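Local coordinates for putative cytosine/guanine deaminase (Unidentified, PDB 2PAJ), which probably uses zinc to catalyse the hydrolytic deamination of 2-amino-4-hydroxypteridines, such as isoxanthopterin, to 2,4-dihydroxypteridines with release of ammonium, at residues T221-I226 / A269-H274; P330-V335 / A395-L400. All blocks are in the same frame, centred on the assembly; numbering follows the deposited sequence.

Both contacts belong to the zinc-dependent amidohydrolase barrel, with centres about 20 Å apart. They share no secondary-structure element. Contact 1 is peripheral and only partly buried, its centre about 23 Å from that of the chain, and joins the loop between strand 213-217 and helix 228-240 to helix 267-273. Contact 2 is buried, about 8 Å from the chain centre, and sets the end of helix 383-398 against strand 331-333. Each buries a similar small area and has no hydrogen bond across it. The chemistry differs: leucine, valine, cysteine and phenylalanine meet in contact 1, whereas contact 2 packs one valine on proline and beside a serine hydroxyl bonded within the barrel.

Contact 1: residues T221-I226 / A269-H274; sequences TVLYSI and AFCGEH
The Phe-270 ring meets Leu-223 obliquely, with 3.8 Å between Leu-223 CD2 and Phe-270 CD2. One face of the same ring takes His-274 NE2, displaced toward the rim, and Phe-270 CE2 in turn lies over a face of the His-274 ring. Leu-223 CB sits over one face of the Tyr-224 ring, toward the rim, and Thr-221 CG2 at its edge, in plane. Phe-270 has CG anti to its backbone N (chi1 -171°), which swings the ring alongside Leu-223, the two side chains passing in opposite directions. Leu-223 CD2 is also 4.0 Å from Cys-271 SG, which Val-222 CG1 approaches more loosely, at 4.3 Å. Backbone and side-chain bonds tie the loop: Thr-221 O accepts from Tyr-224 N and Ser-225 N, and Thr-221 N donates almost straight to Ser-225 OG (2.9 Å, 166°). Met-231 of helix 228-240 touches Leu-223, Phe-270 and His-274, extending the apolar patch. The loop follows barrel strand 213-217 and packs on helix 267-273 at the barrel's rim, the Val-222 side chain about 7 Å from that of the zinc ligand His-248. With no hydrogen bond crossing it, the contact rests on non-directional dispersion among methyls, an aromatic ring and sulfur.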
ATOM      1  N   THR A 221      10.219  14.222  -0.240  1.00 54.05           N
ATOM      2  CA  THR A 221       9.774  15.136   0.817  1.00 53.34           C
ATOM      3  C   THR A 221       9.578  16.474   0.133  1.00 52.82           C
ATOM      4  O   THR A 221      10.454  17.331   0.135  1.00 53.92           O
ATOM      5  CB  THR A 221      10.814  15.281   1.943  1.00 52.26           C
ATOM      6  OG1 THR A 221      11.211  13.979   2.384  1.00 52.44           O
ATOM      7  CG2 THR A 221      10.218  16.054   3.127  1.00 49.13           C
ATOM      8  N   VAL A 222       8.408  16.624  -0.462  1.00 51.51           N
ATOM      9  CA  VAL A 222       8.046  17.809  -1.217  1.00 53.02           C
ATOM     10  C   VAL A 222       8.552  19.171  -0.699  1.00 54.66           C
ATOM     11  O   VAL A 222       8.850  20.060  -1.497  1.00 55.51           O
ATOM     12  CB  VAL A 222       6.507  17.840  -1.418  1.00 52.22           C
ATOM     13  CG1 VAL A 222       5.836  18.636  -0.314  1.00 52.61           C
ATOM     14  CG2 VAL A 222       6.176  18.369  -2.793  1.00 51.99           C
ATOM     15  N   LEU A 223       8.657  19.352   0.613  1.00 55.37           N
ATOM     16  CA  LEU A 223       9.140  20.634   1.122  1.00 56.24           C
ATOM     17  C   LEU A 223      10.664  20.700   1.175  1.00 56.49           C
ATOM     18  O   LEU A 223      11.225  21.655   1.700  1.00 55.89           O
ATOM     19  CB  LEU A 223       8.583  20.915   2.518  1.00 56.89           C
ATOM     20  CG  LEU A 223       7.066  20.904   2.685  1.00 58.70           C
ATOM     21  CD1 LEU A 223       6.717  21.290   4.119  1.00 59.32           C
ATOM     22  CD2 LEU A 223       6.422  21.869   1.699  1.00 58.94           C
ATOM     23  N   TYR A 224      11.330  19.676   0.650  1.00 56.59           N
ATOM     24  CA  TYR A 224      12.789  19.646   0.634  1.00 56.61           C
ATOM     25  C   TYR A 224      13.341  19.097  -0.678  1.00 55.66           C
ATOM     26  O   TYR A 224      14.258  19.663  -1.249  1.00 56.40           O
ATOM     27  CB  TYR A 224      13.330  18.827   1.815  1.00 58.88           C
ATOM     28  CG  TYR A 224      13.044  19.453   3.164  1.00 62.24           C
ATOM     29  CD1 TYR A 224      12.099  18.890   4.034  1.00 64.08           C
ATOM     30  CD2 TYR A 224      13.675  20.643   3.551  1.00 64.84           C
ATOM     31  CE1 TYR A 224      11.781  19.498   5.243  1.00 65.84           C
ATOM     32  CE2 TYR A 224      13.368  21.257   4.760  1.00 67.22           C
ATOM     33  CZ  TYR A 224      12.416  20.679   5.601  1.00 67.34           C
ATOM     34  OH  TYR A 224      12.097  21.302   6.790  1.00 68.58           O
ATOM     35  N   SER A 225      12.771  18.005  -1.170  1.00 55.90           N
ATOM     36  CA  SER A 225      13.247  17.394  -2.413  1.00 55.46           C
ATOM     37  C   SER A 225      13.174  18.337  -3.616  1.00 55.88           C
ATOM     38  O   SER A 225      13.940  18.200  -4.570  1.00 54.74           O
ATOM     39  CB  SER A 225      12.430  16.131  -2.730  1.00 54.25           C
ATOM     40  OG  SER A 225      12.589  15.144  -1.730  1.00 54.82           O
ATOM     41  N   ILE A 226      12.269  19.308  -3.541  1.00 56.04           N
ATOM     42  CA  ILE A 226      12.032  20.225  -4.641  1.00 55.32           C
ATOM     43  C   ILE A 226      11.771  21.694  -4.260  1.00 55.91           C
ATOM     44  O   ILE A 226      11.313  21.995  -3.157  1.00 55.62           O
ATOM     45  CB  ILE A 226      10.864  19.640  -5.472  1.00 56.17           C
ATOM     46  CG1 ILE A 226      11.456  18.898  -6.661  1.00 58.04           C
ATOM     47  CG2 ILE A 226       9.837  20.699  -5.829  1.00 56.47           C
ATOM     48  CD1 ILE A 226      10.439  18.227  -7.539  1.00 61.86           C
ATOM     49  N   ALA A 269      -0.451  24.707   5.058  1.00 54.89           N
ATOM     50  CA  ALA A 269      -0.860  25.970   4.456  1.00 55.10           C
ATOM     51  C   ALA A 269       0.060  26.351   3.281  1.00 55.30           C
ATOM     52  O   ALA A 269      -0.380  26.944   2.293  1.00 56.01           O
ATOM     53  CB  ALA A 269      -0.858  27.070   5.524  1.00 52.22           C
ATOM     54  N   PHE A 270       1.335  26.004   3.398  1.00 55.06           N
ATOM     55  CA  PHE A 270       2.318  26.276   2.356  1.00 54.71           C
ATOM     56  C   PHE A 270       1.987  25.383   1.159  1.00 54.66           C
ATOM     57  O   PHE A 270       1.928  25.837   0.017  1.00 55.24           O
ATOM     58  CB  PHE A 270       3.720  25.954   2.875  1.00 53.77           C
ATOM     59  CG  PHE A 270       4.818  26.386   1.960  1.00 53.26           C
ATOM     60  CD1 PHE A 270       5.193  27.720   1.889  1.00 52.69           C
ATOM     61  CD2 PHE A 270       5.474  25.458   1.154  1.00 53.50           C
ATOM     62  CE1 PHE A 270       6.204  28.129   1.027  1.00 52.48           C
ATOM     63  CE2 PHE A 270       6.488  25.853   0.284  1.00 52.37           C
ATOM     64  CZ  PHE A 270       6.858  27.191   0.217  1.00 51.36           C
ATOM     65  N   CYS A 271       1.766  24.101   1.430  1.00 54.81           N
ATOM     66  CA  CYS A 271       1.412  23.154   0.377  1.00 54.07           C
ATOM     67  C   CYS A 271       0.190  23.639  -0.380  1.00 52.94           C
ATOM     68  O   CYS A 271       0.121  23.532  -1.598  1.00 51.84           O
ATOM     69  CB  CYS A 271       1.122  21.781   0.971  1.00 52.82           C
ATOM     70  SG  CYS A 271       2.592  20.886   1.438  1.00 56.43           S
ATOM     71  N   GLY A 272      -0.780  24.166   0.354  1.00 52.43           N
ATOM     72  CA  GLY A 272      -1.976  24.667  -0.283  1.00 53.96           C
ATOM     73  C   GLY A 272      -1.633  25.771  -1.262  1.00 54.80           C
ATOM     74  O   GLY A 272      -2.062  25.746  -2.407  1.00 55.57           O
ATOM     75  N   GLU A 273      -0.832  26.729  -0.806  1.00 55.49           N
ATOM     76  CA  GLU A 273      -0.424  27.867  -1.613  1.00 54.37           C
ATOM     77  C   GLU A 273       0.430  27.542  -2.834  1.00 54.19           C
ATOM     78  O   GLU A 273       0.674  28.407  -3.674  1.00 53.40           O
ATOM     79  CB  GLU A 273       0.287  28.882  -0.720  1.00 54.34           C
ATOM     80  CG  GLU A 273      -0.668  29.938  -0.188  1.00 58.12           C
ATOM     81  CD  GLU A 273      -0.069  30.815   0.889  1.00 59.59           C
ATOM     82  OE1 GLU A 273       1.045  31.351   0.693  1.00 59.83           O
ATOM     83  OE2 GLU A 273      -0.730  30.977   1.934  1.00 61.11           O
ATOM     84  N   HIS A 274       0.856  26.288  -2.942  1.00 53.79           N
ATOM     85  CA  HIS A 274       1.673  25.847  -4.060  1.00 53.29           C
ATOM     86  C   HIS A 274       1.058  24.689  -4.817  1.00 53.12           C
ATOM     87  O   HIS A 274       1.770  23.815  -5.306  1.00 51.75           O
ATOM     88  CB  HIS A 274       3.059  25.472  -3.562  1.00 55.86           C
ATOM     89  CG  HIS A 274       3.810  26.633  -2.998  1.00 59.51           C
ATOM     90  ND1 HIS A 274       4.865  27.228  -3.656  1.00 60.38           N
ATOM     91  CD2 HIS A 274       3.604  27.365  -1.877  1.00 58.97           C
ATOM     92  CE1 HIS A 274       5.272  28.279  -2.968  1.00 60.63           C
ATOM     93  NE2 HIS A 274       4.523  28.384  -1.883  1.00 58.40           N
TER

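Contact 2: residues P330-V335 / A395-L400; sequences PVSIGV and ARVMGL
Pro-330 CB lies 3.7 Å from Val-397 CG2. The pair also has the nearest CA atoms of the two segments, 6.8 Å between Pro-330 CA and Val-397 CA. The pyrrolidine ring stands just before strand 331-333 and turns its CB toward the helix end. Val-331, next along, directs its side chain away from segment 395-400, onto Trp-389 earlier in the same helix. Ser-332 faces the helix end again. Its hydroxyl is the polar neighbour of the second valine branch, with Ser-332 OG 4.2 Å from Val-397 CG1, a van der Waals approach. The oxygen's hydrogen-bond partners lie within the barrel: Thr-75 OG1, just past the end of strand 67-73, and the backbone oxygen of Val-304 on the neighbouring strand 303-306. Val-397 can serve both residues because CG1 lies anti to its backbone N (chi1 162°) and CG2 anti to its carbonyl carbon, so one branch goes to the serine and the other to the proline. Ile-333 packs on Trp-389 and helix 346-359.

The turn that follows Val-397 carries a C-terminal signature. Gly-399 has positive phi (84°), Leu-400 N donates to Ala-395 O at 2.9 Å, and a weak bond runs from Gly-399 N to Arg-396 O, together the pattern of a Schellman motif. Val-397 and Met-398 also touch Trp-282 of strand 281-284, so the helix end meets more than one barrel strand. Strand 331-333 is the last parallel strand, leading to the zinc ligand Asp-336; the backbone bond of Ile-333 to Thr-75 brings it against the first barrel strand, consistent with the closed TIM barrel of the amidohydrolase superfamily.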
ATOM      1  N   PRO A 330      -9.769  11.836   4.538  1.00 52.69           N
ATOM      2  CA  PRO A 330      -9.569  10.420   4.213  1.00 51.58           C
ATOM      3  C   PRO A 330      -8.285   9.838   4.806  1.00 51.94           C
ATOM      4  O   PRO A 330      -7.204  10.420   4.694  1.00 52.80           O
ATOM      5  CB  PRO A 330      -9.587  10.399   2.680  1.00 50.89           C
ATOM      6  CG  PRO A 330      -9.261  11.795   2.289  1.00 51.49           C
ATOM      7  CD  PRO A 330      -9.977  12.624   3.310  1.00 52.12           C
ATOM      8  N   VAL A 331      -8.429   8.678   5.438  1.00 50.53           N
ATOM      9  CA  VAL A 331      -7.331   7.987   6.092  1.00 47.78           C
ATOM     10  C   VAL A 331      -7.058   6.631   5.453  1.00 47.46           C
ATOM     11  O   VAL A 331      -7.966   5.826   5.264  1.00 48.19           O
ATOM     12  CB  VAL A 331      -7.657   7.779   7.590  1.00 47.13           C
ATOM     13  CG1 VAL A 331      -6.537   7.013   8.276  1.00 46.10           C
ATOM     14  CG2 VAL A 331      -7.894   9.128   8.264  1.00 45.23           C
ATOM     15  N   SER A 332      -5.801   6.387   5.107  1.00 46.72           N
ATOM     16  CA  SER A 332      -5.409   5.121   4.508  1.00 46.61           C
ATOM     17  C   SER A 332      -4.250   4.568   5.317  1.00 47.58           C
ATOM     18  O   SER A 332      -3.647   5.275   6.118  1.00 47.26           O
ATOM     19  CB  SER A 332      -4.997   5.299   3.035  1.00 47.28           C
ATOM     20  OG  SER A 332      -3.823   6.083   2.879  1.00 47.46           O
ATOM     21  N   ILE A 333      -3.939   3.299   5.110  1.00 48.66           N
ATOM     22  CA  ILE A 333      -2.863   2.679   5.849  1.00 49.46           C
ATOM     23  C   ILE A 333      -1.685   2.250   4.979  1.00 49.72           C
ATOM     24  O   ILE A 333      -1.846   1.816   3.844  1.00 49.01           O
ATOM     25  CB  ILE A 333      -3.411   1.479   6.660  1.00 49.74           C
ATOM     26  CG1 ILE A 333      -4.438   1.994   7.661  1.00 48.90           C
ATOM     27  CG2 ILE A 333      -2.294   0.776   7.411  1.00 48.17           C
ATOM     28  CD1 ILE A 333      -4.971   0.950   8.570  1.00 50.49           C
ATOM     29  N   GLY A 334      -0.491   2.412   5.524  1.00 49.88           N
ATOM     30  CA  GLY A 334       0.698   2.021   4.813  1.00 49.93           C
ATOM     31  C   GLY A 334       1.720   1.566   5.826  1.00 50.63           C
ATOM     32  O   GLY A 334       1.571   1.795   7.012  1.00 49.32           O
ATOM     33  N   VAL A 335       2.754   0.911   5.338  1.00 53.10           N
ATOM     34  CA  VAL A 335       3.856   0.411   6.150  1.00 56.85           C
ATOM     35  C   VAL A 335       5.013   0.812   5.255  1.00 60.03           C
ATOM     36  O   VAL A 335       5.081   0.327   4.126  1.00 64.95           O
ATOM     37  CB  VAL A 335       3.788  -1.145   6.265  1.00 56.16           C
ATOM     38  CG1 VAL A 335       2.435  -1.612   5.830  1.00 55.87           C
ATOM     39  CG2 VAL A 335       4.860  -1.836   5.406  1.00 56.87           C
ATOM     40  N   ALA A 395      -8.128   2.762  -1.047  1.00 53.38           N
ATOM     41  CA  ALA A 395      -8.506   2.687  -2.448  1.00 53.03           C
ATOM     42  C   ALA A 395      -8.997   4.021  -2.973  1.00 53.40           C
ATOM     43  O   ALA A 395      -8.564   4.471  -4.022  1.00 53.73           O
ATOM     44  CB  ALA A 395      -9.578   1.625  -2.638  1.00 52.52           C
ATOM     45  N   ARG A 396      -9.898   4.659  -2.239  1.00 55.48           N
ATOM     46  CA  ARG A 396     -10.434   5.941  -2.678  1.00 57.46           C
ATOM     47  C   ARG A 396      -9.401   7.062  -2.611  1.00 55.79           C
ATOM     48  O   ARG A 396      -9.532   8.078  -3.293  1.00 55.16           O
ATOM     49  CB  ARG A 396     -11.705   6.305  -1.886  1.00 60.47           C
ATOM     50  CG  ARG A 396     -12.972   5.591  -2.436  1.00 67.79           C
ATOM     51  CD  ARG A 396     -14.302   6.245  -1.990  1.00 73.58           C
ATOM     52  NE  ARG A 396     -14.578   6.087  -0.550  1.00 79.29           N
ATOM     53  CZ  ARG A 396     -15.249   5.069   0.009  1.00 80.69           C
ATOM     54  NH1 ARG A 396     -15.749   4.075  -0.730  1.00 81.72           N
ATOM     55  NH2 ARG A 396     -15.426   5.040   1.323  1.00 80.07           N
ATOM     56  N   VAL A 397      -8.365   6.868  -1.804  1.00 54.42           N
ATOM     57  CA  VAL A 397      -7.299   7.854  -1.681  1.00 52.16           C
ATOM     58  C   VAL A 397      -6.399   7.767  -2.916  1.00 50.98           C
ATOM     59  O   VAL A 397      -5.888   8.775  -3.410  1.00 49.74           O
ATOM     60  CB  VAL A 397      -6.481   7.614  -0.390  1.00 52.59           C
ATOM     61  CG1 VAL A 397      -5.147   8.318  -0.468  1.00 49.95           C
ATOM     62  CG2 VAL A 397      -7.278   8.113   0.821  1.00 54.05           C
ATOM     63  N   MET A 398      -6.232   6.557  -3.430  1.00 49.05           N
ATOM     64  CA  MET A 398      -5.407   6.362  -4.606  1.00 48.27           C
ATOM     65  C   MET A 398      -6.242   6.406  -5.900  1.00 48.85           C
ATOM     66  O   MET A 398      -5.716   6.262  -7.006  1.00 49.60           O
ATOM     67  CB  MET A 398      -4.622   5.047  -4.489  1.00 44.47           C
ATOM     68  CG  MET A 398      -3.730   4.978  -3.252  1.00 42.30           C
ATOM     69  SD  MET A 398      -2.169   4.090  -3.438  1.00 39.24           S
ATOM     70  CE  MET A 398      -2.722   2.441  -3.453  1.00 38.52           C
ATOM     71  N   GLY A 399      -7.545   6.610  -5.761  1.00 49.11           N
ATOM     72  CA  GLY A 399      -8.391   6.704  -6.939  1.00 50.77           C
ATOM     73  C   GLY A 399      -8.893   5.408  -7.546  1.00 51.20           C
ATOM     74  O   GLY A 399      -9.533   5.421  -8.603  1.00 51.15           O
ATOM     75  N   LEU A 400      -8.597   4.290  -6.893  1.00 50.41           N
ATOM     76  CA  LEU A 400      -9.064   2.990  -7.357  1.00 51.35           C
ATOM     77  C   LEU A 400     -10.419   2.697  -6.702  1.00 52.01           C
ATOM     78  O   LEU A 400     -10.530   1.829  -5.837  1.00 52.88           O
ATOM     79  CB  LEU A 400      -8.048   1.919  -6.983  1.00 52.48           C
ATOM     80  CG  LEU A 400      -6.726   1.966  -7.750  1.00 53.01           C
ATOM     81  CD1 LEU A 400      -5.810   0.886  -7.213  1.00 52.87           C
ATOM     82  CD2 LEU A 400      -6.977   1.768  -9.242  1.00 51.34           C
TER